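Local atomic coordinates of chitin deacetylase 1 (Bombyx mori, PDB entry 5ZNT), a protein that removes N-acetyl groups from the N-acetylglucosamine residues of chitin, using a zinc ion, to give chitosan and acetate. Residues Leu150-Asn155 and Leu198-Arg204; Phe246-Asn251 and Ala283-Trp287. One frame throughout, in Å; residues are numbered along the deposited sequence.

Interaction 1 (Leu150-Asn155 and Leu198-Arg204)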
ATOM      1  N   LEU A 150     -10.162  -2.670   5.248  1.00 16.80           N
ATOM      2  CA  LEU A 150     -10.489  -2.443   3.840  1.00 19.30           C
ATOM      3  C   LEU A 150     -11.937  -1.974   3.675  1.00 28.25           C
ATOM      4  O   LEU A 150     -12.642  -2.371   2.741  1.00 23.80           O
ATOM      5  CB  LEU A 150     -10.216  -3.700   3.000  1.00 18.56           C
ATOM      6  CG  LEU A 150      -8.779  -4.265   3.092  1.00 23.08           C
ATOM      7  CD1 LEU A 150      -8.600  -5.468   2.161  1.00 27.22           C
ATOM      8  CD2 LEU A 150      -7.773  -3.186   2.692  1.00 21.17           C
ATOM      9  N   ARG A 151     -12.388  -1.105   4.585  1.00 23.14           N
ATOM     10  CA  ARG A 151     -13.738  -0.553   4.498  1.00 22.47           C
ATOM     11  C   ARG A 151     -13.705   0.691   3.623  1.00 25.40           C
ATOM     12  O   ARG A 151     -13.213   1.747   4.042  1.00 23.34           O
ATOM     13  CB  ARG A 151     -14.291  -0.224   5.881  1.00 23.79           C
ATOM     14  CG  ARG A 151     -14.367  -1.389   6.850  1.00 23.44           C
ATOM     15  CD  ARG A 151     -15.063  -2.602   6.245  1.00 30.54           C
ATOM     16  NE  ARG A 151     -16.447  -2.322   5.864  1.00 29.71           N
ATOM     17  CZ  ARG A 151     -17.233  -3.206   5.256  1.00 37.54           C
ATOM     18  NH1 ARG A 151     -16.761  -4.415   4.960  1.00 33.07           N
ATOM     19  NH2 ARG A 151     -18.479  -2.882   4.926  1.00 32.19           N
ATOM     20  N   VAL A 152     -14.244   0.582   2.410  1.00 24.03           N
ATOM     21  CA  VAL A 152     -14.310   1.726   1.519  1.00 18.14           C
ATOM     22  C   VAL A 152     -15.356   2.709   2.030  1.00 23.92           C
ATOM     23  O   VAL A 152     -16.408   2.305   2.545  1.00 26.65           O
ATOM     24  CB  VAL A 152     -14.639   1.263   0.091  1.00 23.80           C
ATOM     25  CG1 VAL A 152     -14.491   2.423  -0.873  1.00 21.53           C
ATOM     26  CG2 VAL A 152     -13.722   0.100  -0.276  1.00 24.52           C
ATOM     27  N   GLY A 153     -15.069   4.007   1.891  1.00 22.89           N
ATOM     28  CA  GLY A 153     -15.962   5.044   2.401  1.00 22.17           C
ATOM     29  C   GLY A 153     -16.850   5.711   1.359  1.00 26.40           C
ATOM     30  O   GLY A 153     -17.037   6.935   1.390  1.00 23.52           O
ATOM     31  N   GLY A 154     -17.404   4.921   0.438  1.00 25.71           N
ATOM     32  CA  GLY A 154     -18.245   5.472  -0.615  1.00 30.29           C
ATOM     33  C   GLY A 154     -17.622   6.683  -1.261  1.00 28.51           C
ATOM     34  O   GLY A 154     -16.405   6.750  -1.457  1.00 33.30           O
ATOM     35  N   ASN A 155     -18.454   7.683  -1.566  1.00 25.77           N
ATOM     36  CA  ASN A 155     -17.922   8.911  -2.139  1.00 23.62           C
ATOM     37  C   ASN A 155     -17.214   9.760  -1.095  1.00 25.03           C
ATOM     38  O   ASN A 155     -16.310  10.522  -1.438  1.00 26.95           O
ATOM     39  CB  ASN A 155     -19.034   9.734  -2.798  1.00 28.38           C
ATOM     40  CG  ASN A 155     -19.589   9.063  -4.051  1.00 40.02           C
ATOM     41  OD1 ASN A 155     -18.896   8.972  -5.083  1.00 33.93           O
ATOM     42  ND2 ASN A 155     -20.837   8.578  -3.966  1.00 32.63           N
ATOM     43  N   LEU A 198     -21.142  -5.751   2.398  1.00 37.96           N
ATOM     44  CA  LEU A 198     -21.769  -4.474   2.737  1.00 41.72           C
ATOM     45  C   LEU A 198     -20.909  -3.278   2.332  1.00 43.21           C
ATOM     46  O   LEU A 198     -20.981  -2.216   2.956  1.00 40.50           O
ATOM     47  CB  LEU A 198     -22.096  -4.404   4.235  1.00 50.82           C
ATOM     48  CG  LEU A 198     -23.144  -5.375   4.791  1.00 57.90           C
ATOM     49  CD1 LEU A 198     -23.082  -5.457   6.328  1.00 53.58           C
ATOM     50  CD2 LEU A 198     -24.535  -4.959   4.319  1.00 46.05           C
ATOM     51  N   GLN A 199     -20.106  -3.422   1.278  1.00 36.70           N
ATOM     52  CA  GLN A 199     -19.166  -2.369   0.924  1.00 35.31           C
ATOM     53  C   GLN A 199     -19.891  -1.209   0.258  1.00 38.78           C
ATOM     54  O   GLN A 199     -20.816  -1.398  -0.533  1.00 40.72           O
ATOM     55  CB  GLN A 199     -18.069  -2.899  -0.008  1.00 26.93           C
ATOM     56  CG  GLN A 199     -17.054  -3.822   0.646  1.00 34.97           C
ATOM     57  CD  GLN A 199     -16.000  -3.072   1.468  1.00 29.80           C
ATOM     58  OE1 GLN A 199     -16.095  -1.862   1.702  1.00 25.87           O
ATOM     59  NE2 GLN A 199     -15.002  -3.795   1.909  1.00 32.06           N
ATOM     60  N   SER A 200     -19.448  -0.003   0.568  1.00 33.40           N
ATOM     61  CA  SER A 200     -19.968   1.214  -0.036  1.00 37.03           C
ATOM     62  C   SER A 200     -18.849   1.812  -0.886  1.00 33.97           C
ATOM     63  O   SER A 200     -17.893   2.368  -0.344  1.00 30.94           O
ATOM     64  CB  SER A 200     -20.449   2.167   1.066  1.00 38.57           C
ATOM     65  OG  SER A 200     -20.529   3.519   0.645  1.00 43.02           O
ATOM     66  N   CYS A 201     -18.960   1.679  -2.247  1.00 27.40           N
ATOM     67  CA  CYS A 201     -17.929   2.159  -3.162  1.00 30.99           C
ATOM     68  C   CYS A 201     -18.296   3.518  -3.736  1.00 30.49           C
ATOM     69  O   CYS A 201     -19.477   3.877  -3.814  1.00 31.55           O
ATOM     70  CB  CYS A 201     -17.723   1.170  -4.321  1.00 33.08           C
ATOM     71  SG  CYS A 201     -16.989  -0.385  -3.860  1.00 31.70           S
ATOM     72  N   PRO A 202     -17.308   4.295  -4.175  1.00 23.94           N
ATOM     73  CA  PRO A 202     -17.610   5.581  -4.808  1.00 30.15           C
ATOM     74  C   PRO A 202     -18.392   5.390  -6.099  1.00 35.54           C
ATOM     75  O   PRO A 202     -18.266   4.375  -6.786  1.00 31.39           O
ATOM     76  CB  PRO A 202     -16.224   6.180  -5.090  1.00 29.10           C
ATOM     77  CG  PRO A 202     -15.316   4.997  -5.161  1.00 24.67           C
ATOM     78  CD  PRO A 202     -15.856   4.041  -4.128  1.00 28.99           C
ATOM     79  N   THR A 203     -19.206   6.390  -6.422  1.00 33.37           N
ATOM     80  CA  THR A 203     -19.968   6.398  -7.659  1.00 37.23           C
ATOM     81  C   THR A 203     -19.728   7.625  -8.507  1.00 38.96           C
ATOM     82  O   THR A 203     -19.927   7.553  -9.724  1.00 41.81           O
ATOM     83  CB  THR A 203     -21.473   6.313  -7.375  1.00 35.04           C
ATOM     84  OG1 THR A 203     -21.843   7.405  -6.528  1.00 35.43           O
ATOM     85  CG2 THR A 203     -21.817   5.014  -6.713  1.00 31.57           C
ATOM     86  N   ARG A 204     -19.315   8.744  -7.912  1.00 30.99           N
ATOM     87  CA  ARG A 204     -19.073   9.959  -8.669  1.00 31.85           C
ATOM     88  C   ARG A 204     -17.618  10.012  -9.137  1.00 30.57           C
ATOM     89  O   ARG A 204     -16.802   9.138  -8.824  1.00 30.14           O
ATOM     90  CB  ARG A 204     -19.440  11.185  -7.831  1.00 37.17           C
ATOM     91  CG  ARG A 204     -20.887  11.188  -7.350  1.00 36.48           C
ATOM     92  CD  ARG A 204     -21.304  12.549  -6.794  1.00 49.81           C
ATOM     93  NE  ARG A 204     -20.541  12.899  -5.600  1.00 50.19           N
ATOM     94  CZ  ARG A 204     -20.883  12.544  -4.362  1.00 56.28           C
ATOM     95  NH1 ARG A 204     -21.984  11.826  -4.153  1.00 49.15           N
ATOM     96  NH2 ARG A 204     -20.118  12.901  -3.332  1.00 50.39           N
TER
HETATM   97  O   HOH W   1     -17.551   0.088   2.667  1.00 30.35           O
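Gln199 reaches across to Leu150-Val152 and pairs its side-chain amide with their backbone in this carbohydrate esterase family 4 (NodB-type) domain. Leu150-Asn155 runs from beside the zinc site, where Leu150 lies, into helix 154-163. Gln199 NE2 donates to Leu150 O at 2.9 Å, while its OE1 accepts from Val152 N at 3.1 Å, so one amide bridges a carbonyl and an N-H two residues apart. The guanidinium of Arg151 stacks on this amide, their planes 14° apart, and is itself held by hydrogen bonds to Asn197 O and Ser113 OG. A water donates to both Val152 O and Gln199 OE1 and accepts from Ser200 N. Further along, Gly154 N donates to Ser200 O at 2.7 Å.

Asn155 grips the other end. Its CG stands beside the backbone N (chi1 -69°), which carries the amide over to Thr203 and Arg204: OD1 accepts from Thr203 N and Arg204 N, each at 2.9 Å, the second bond nearly straight at 173°, and ND2 donates to Thr203 OG1 at 3.0 Å. His206 NE2 also bonds OD1, and the Arg204 guanidinium stacks over the amide. An alanine here would have no amide to offer, probably leaving both backbone N-H groups without their shared acceptor and the Arg204 guanidinium freer to turn.

Behind these bonds, the Cys194-Cys201 disulfide links the 198-204 segment to the loop just before it, and Phe158 packs on both Val152 and Pro202; Val152 CG1 meets Pro202 CD at 3.9 Å.

Interaction 2 (Phe246-Asn251 and Ala283-Trp287)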
ATOM      1  N   PHE A 246       2.427 -21.902   0.601  1.00 30.39           N
ATOM      2  CA  PHE A 246       2.646 -20.475   0.374  1.00 26.77           C
ATOM      3  C   PHE A 246       3.559 -20.247  -0.825  1.00 23.81           C
ATOM      4  O   PHE A 246       3.285 -19.382  -1.668  1.00 24.28           O
ATOM      5  CB  PHE A 246       3.248 -19.844   1.633  1.00 27.76           C
ATOM      6  CG  PHE A 246       3.335 -18.327   1.590  1.00 25.69           C
ATOM      7  CD1 PHE A 246       2.418 -17.580   0.860  1.00 26.83           C
ATOM      8  CD2 PHE A 246       4.325 -17.661   2.282  1.00 25.91           C
ATOM      9  CE1 PHE A 246       2.495 -16.197   0.827  1.00 24.44           C
ATOM     10  CE2 PHE A 246       4.410 -16.258   2.244  1.00 24.01           C
ATOM     11  CZ  PHE A 246       3.495 -15.543   1.511  1.00 18.94           C
ATOM     12  N   TYR A 247       4.639 -21.028  -0.923  1.00 26.08           N
ATOM     13  CA  TYR A 247       5.540 -20.919  -2.068  1.00 23.81           C
ATOM     14  C   TYR A 247       4.793 -21.170  -3.379  1.00 26.26           C
ATOM     15  O   TYR A 247       4.858 -20.358  -4.309  1.00 25.38           O
ATOM     16  CB  TYR A 247       6.727 -21.875  -1.881  1.00 28.37           C
ATOM     17  CG  TYR A 247       7.606 -21.963  -3.113  1.00 32.22           C
ATOM     18  CD1 TYR A 247       8.545 -20.971  -3.404  1.00 32.51           C
ATOM     19  CD2 TYR A 247       7.466 -23.023  -4.010  1.00 34.44           C
ATOM     20  CE1 TYR A 247       9.334 -21.049  -4.553  1.00 32.45           C
ATOM     21  CE2 TYR A 247       8.246 -23.107  -5.160  1.00 33.08           C
ATOM     22  CZ  TYR A 247       9.169 -22.126  -5.422  1.00 33.48           C
ATOM     23  OH  TYR A 247       9.910 -22.231  -6.567  1.00 34.25           O
ATOM     24  N   ASN A 248       4.017 -22.255  -3.456  1.00 28.52           N
ATOM     25  CA  ASN A 248       3.271 -22.525  -4.687  1.00 29.75           C
ATOM     26  C   ASN A 248       2.212 -21.457  -4.939  1.00 28.80           C
ATOM     27  O   ASN A 248       1.969 -21.067  -6.085  1.00 27.18           O
ATOM     28  CB  ASN A 248       2.638 -23.918  -4.622  1.00 33.46           C
ATOM     29  CG  ASN A 248       3.685 -25.025  -4.508  1.00 34.14           C
ATOM     30  OD1 ASN A 248       4.767 -24.919  -5.076  1.00 33.67           O
ATOM     31  ND2 ASN A 248       3.375 -26.066  -3.763  1.00 35.87           N
ATOM     32  N   PHE A 249       1.587 -20.959  -3.872  1.00 27.81           N
ATOM     33  CA  PHE A 249       0.618 -19.874  -3.997  1.00 25.97           C
ATOM     34  C   PHE A 249       1.260 -18.627  -4.610  1.00 23.65           C
ATOM     35  O   PHE A 249       0.687 -17.994  -5.511  1.00 25.10           O
ATOM     36  CB  PHE A 249       0.040 -19.611  -2.603  1.00 26.52           C
ATOM     37  CG  PHE A 249      -0.759 -18.354  -2.474  1.00 24.48           C
ATOM     38  CD1 PHE A 249      -2.120 -18.355  -2.720  1.00 24.75           C
ATOM     39  CD2 PHE A 249      -0.155 -17.182  -2.050  1.00 22.72           C
ATOM     40  CE1 PHE A 249      -2.867 -17.212  -2.557  1.00 28.07           C
ATOM     41  CE2 PHE A 249      -0.901 -16.017  -1.888  1.00 23.38           C
ATOM     42  CZ  PHE A 249      -2.254 -16.039  -2.142  1.00 28.32           C
ATOM     43  N   LEU A 250       2.470 -18.281  -4.171  1.00 24.28           N
ATOM     44  CA  LEU A 250       3.156 -17.132  -4.759  1.00 23.51           C
ATOM     45  C   LEU A 250       3.493 -17.371  -6.227  1.00 24.75           C
ATOM     46  O   LEU A 250       3.318 -16.474  -7.055  1.00 23.80           O
ATOM     47  CB  LEU A 250       4.424 -16.822  -3.973  1.00 24.09           C
ATOM     48  CG  LEU A 250       4.209 -16.296  -2.559  1.00 24.28           C
ATOM     49  CD1 LEU A 250       5.495 -16.493  -1.780  1.00 23.05           C
ATOM     50  CD2 LEU A 250       3.781 -14.818  -2.567  1.00 17.99           C
ATOM     51  N   ASN A 251       3.984 -18.567  -6.572  1.00 25.45           N
ATOM     52  CA  ASN A 251       4.281 -18.855  -7.977  1.00 23.69           C
ATOM     53  C   ASN A 251       3.033 -18.812  -8.838  1.00 25.27           C
ATOM     54  O   ASN A 251       3.056 -18.240  -9.933  1.00 24.85           O
ATOM     55  CB  ASN A 251       4.941 -20.212  -8.111  1.00 26.79           C
ATOM     56  CG  ASN A 251       6.415 -20.142  -7.893  1.00 28.76           C
ATOM     57  OD1 ASN A 251       7.025 -19.071  -8.009  1.00 25.77           O
ATOM     58  ND2 ASN A 251       7.009 -21.272  -7.562  1.00 31.08           N
ATOM     59  N   ALA A 283       9.646 -19.305   3.299  1.00 25.63           N
ATOM     60  CA  ALA A 283       9.156 -19.524   1.944  1.00 26.17           C
ATOM     61  C   ALA A 283       9.095 -18.219   1.159  1.00 25.24           C
ATOM     62  O   ALA A 283       9.400 -18.190  -0.040  1.00 23.71           O
ATOM     63  CB  ALA A 283       7.782 -20.200   1.987  1.00 25.27           C
ATOM     64  N   PHE A 284       8.708 -17.128   1.814  1.00 22.96           N
ATOM     65  CA  PHE A 284       8.600 -15.848   1.128  1.00 22.81           C
ATOM     66  C   PHE A 284       9.971 -15.374   0.651  1.00 22.24           C
ATOM     67  O   PHE A 284      10.124 -14.916  -0.487  1.00 23.86           O
ATOM     68  CB  PHE A 284       7.977 -14.816   2.073  1.00 22.54           C
ATOM     69  CG  PHE A 284       7.755 -13.463   1.456  1.00 21.92           C
ATOM     70  CD1 PHE A 284       7.185 -13.339   0.196  1.00 24.52           C
ATOM     71  CD2 PHE A 284       8.101 -12.320   2.145  1.00 24.69           C
ATOM     72  CE1 PHE A 284       6.971 -12.083  -0.373  1.00 28.21           C
ATOM     73  CE2 PHE A 284       7.890 -11.056   1.588  1.00 27.90           C
ATOM     74  CZ  PHE A 284       7.321 -10.943   0.325  1.00 29.34           C
ATOM     75  N   LEU A 285      10.967 -15.433   1.528  1.00 22.03           N
ATOM     76  CA  LEU A 285      12.306 -15.005   1.147  1.00 23.48           C
ATOM     77  C   LEU A 285      12.895 -15.922   0.075  1.00 25.25           C
ATOM     78  O   LEU A 285      13.520 -15.444  -0.883  1.00 26.03           O
ATOM     79  CB  LEU A 285      13.194 -14.956   2.385  1.00 24.08           C
ATOM     80  CG  LEU A 285      12.713 -13.915   3.401  1.00 29.26           C
ATOM     81  CD1 LEU A 285      13.659 -13.807   4.574  1.00 25.37           C
ATOM     82  CD2 LEU A 285      12.523 -12.548   2.714  1.00 26.26           C
ATOM     83  N   TYR A 286      12.708 -17.235   0.215  1.00 22.12           N
ATOM     84  CA  TYR A 286      13.137 -18.151  -0.836  1.00 25.30           C
ATOM     85  C   TYR A 286      12.536 -17.744  -2.174  1.00 30.16           C
ATOM     86  O   TYR A 286      13.241 -17.650  -3.190  1.00 23.79           O
ATOM     87  CB  TYR A 286      12.738 -19.581  -0.477  1.00 28.34           C
ATOM     88  CG  TYR A 286      13.244 -20.605  -1.462  1.00 29.20           C
ATOM     89  CD1 TYR A 286      12.575 -20.831  -2.659  1.00 30.42           C
ATOM     90  CD2 TYR A 286      14.390 -21.343  -1.198  1.00 28.50           C
ATOM     91  CE1 TYR A 286      13.037 -21.758  -3.576  1.00 35.74           C
ATOM     92  CE2 TYR A 286      14.860 -22.284  -2.106  1.00 32.68           C
ATOM     93  CZ  TYR A 286      14.183 -22.480  -3.295  1.00 35.42           C
ATOM     94  OH  TYR A 286      14.643 -23.410  -4.217  1.00 37.53           O
ATOM     95  N   TRP A 287      11.225 -17.487  -2.184  1.00 25.69           N
ATOM     96  CA  TRP A 287      10.539 -17.078  -3.402  1.00 24.13           C
ATOM     97  C   TRP A 287      11.111 -15.779  -3.962  1.00 24.62           C
ATOM     98  O   TRP A 287      11.409 -15.687  -5.163  1.00 25.26           O
ATOM     99  CB  TRP A 287       9.040 -16.934  -3.120  1.00 24.08           C
ATOM    100  CG  TRP A 287       8.268 -16.522  -4.318  1.00 21.56           C
ATOM    101  CD1 TRP A 287       7.868 -17.334  -5.355  1.00 20.89           C
ATOM    102  CD2 TRP A 287       7.791 -15.202  -4.634  1.00 23.30           C
ATOM    103  NE1 TRP A 287       7.187 -16.600  -6.288  1.00 20.14           N
ATOM    104  CE2 TRP A 287       7.120 -15.293  -5.872  1.00 21.60           C
ATOM    105  CE3 TRP A 287       7.870 -13.952  -3.991  1.00 22.39           C
ATOM    106  CZ2 TRP A 287       6.527 -14.195  -6.482  1.00 21.18           C
ATOM    107  CZ3 TRP A 287       7.277 -12.862  -4.602  1.00 20.79           C
ATOM    108  CH2 TRP A 287       6.625 -12.989  -5.843  1.00 20.45           C
TER
HETATM  109  O   HOH W   2      12.774 -24.040  -6.212  1.00 40.89           O
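Leu250 and Trp287 make the centre of the apolar packing between two helical segments whose axes pass 9.3 Å apart at a crossing angle of -40°. Leu250 CB sits almost straight above the five-membered ring of the indole, 3.5 Å from its centroid, in a CH-pi contact, and its CD1 touches Trp287 CG and CB. Trp287 CG is anti to its backbone N (chi1 -180°), which carries the indole across to the other helix with one face against Leu250 CB. Leu250 CD1 comes to the edge of the Phe284 ring, 4.1 Å from Phe284 CD1, and Phe246 CE2 packs on Phe284 CB at 3.9 Å. Ala283 CB touches both Phe246 CD2 and Tyr247 CB.

Among the aromatic pairs, Tyr286 turns its edge to the face of Tyr247 in an offset edge-to-face contact, centroids 5.7 Å apart and planes at 78°. Trp287 joins them to form an aromatic cluster.

Polar contacts are few. Trp287 NE1 gives a weak, bent hydrogen bond to Asn251 OD1 at 3.0 Å, which lies at the edge of the indole. Tyr247 OH bonds Glu290 of the second helix, and a water hydrogen-bonded to Tyr286 OH makes only a weak bond to Tyr247 OH.

Leu250 and Trp287 both rest on Leu267 of strand 265-270, and Trp287 also on Ile40: helices packed side by side against parallel strands, as in the distorted beta/alpha barrel of family 4 esterases.

In the fold
From the N terminus, the chain lays down strand 38-45 and passes the zinc ligands Asp46, His101 and His105 before reaching interaction 1. There Leu150-Asn155 meets Leu198-Arg204, closing a 42-residue excursion that includes the rest of helix 154-163 and strands 168-169, 173-174 and 184-185, just ahead of strand 209-214. Interaction 2 opens afterwards: helices 243-258 and 278-294 join around a 31-residue connection containing strand 265-270. The two closures follow in series, neither nested nor crossed. The centres of interactions 1 and 2 lie about 32 Å apart, their nearest atoms about 13 Å. Interaction 1 ties a disulfide-bearing loop to the segment leading from near the zinc into helix 154-163; interaction 2 joins outer helices against the parallel sheet.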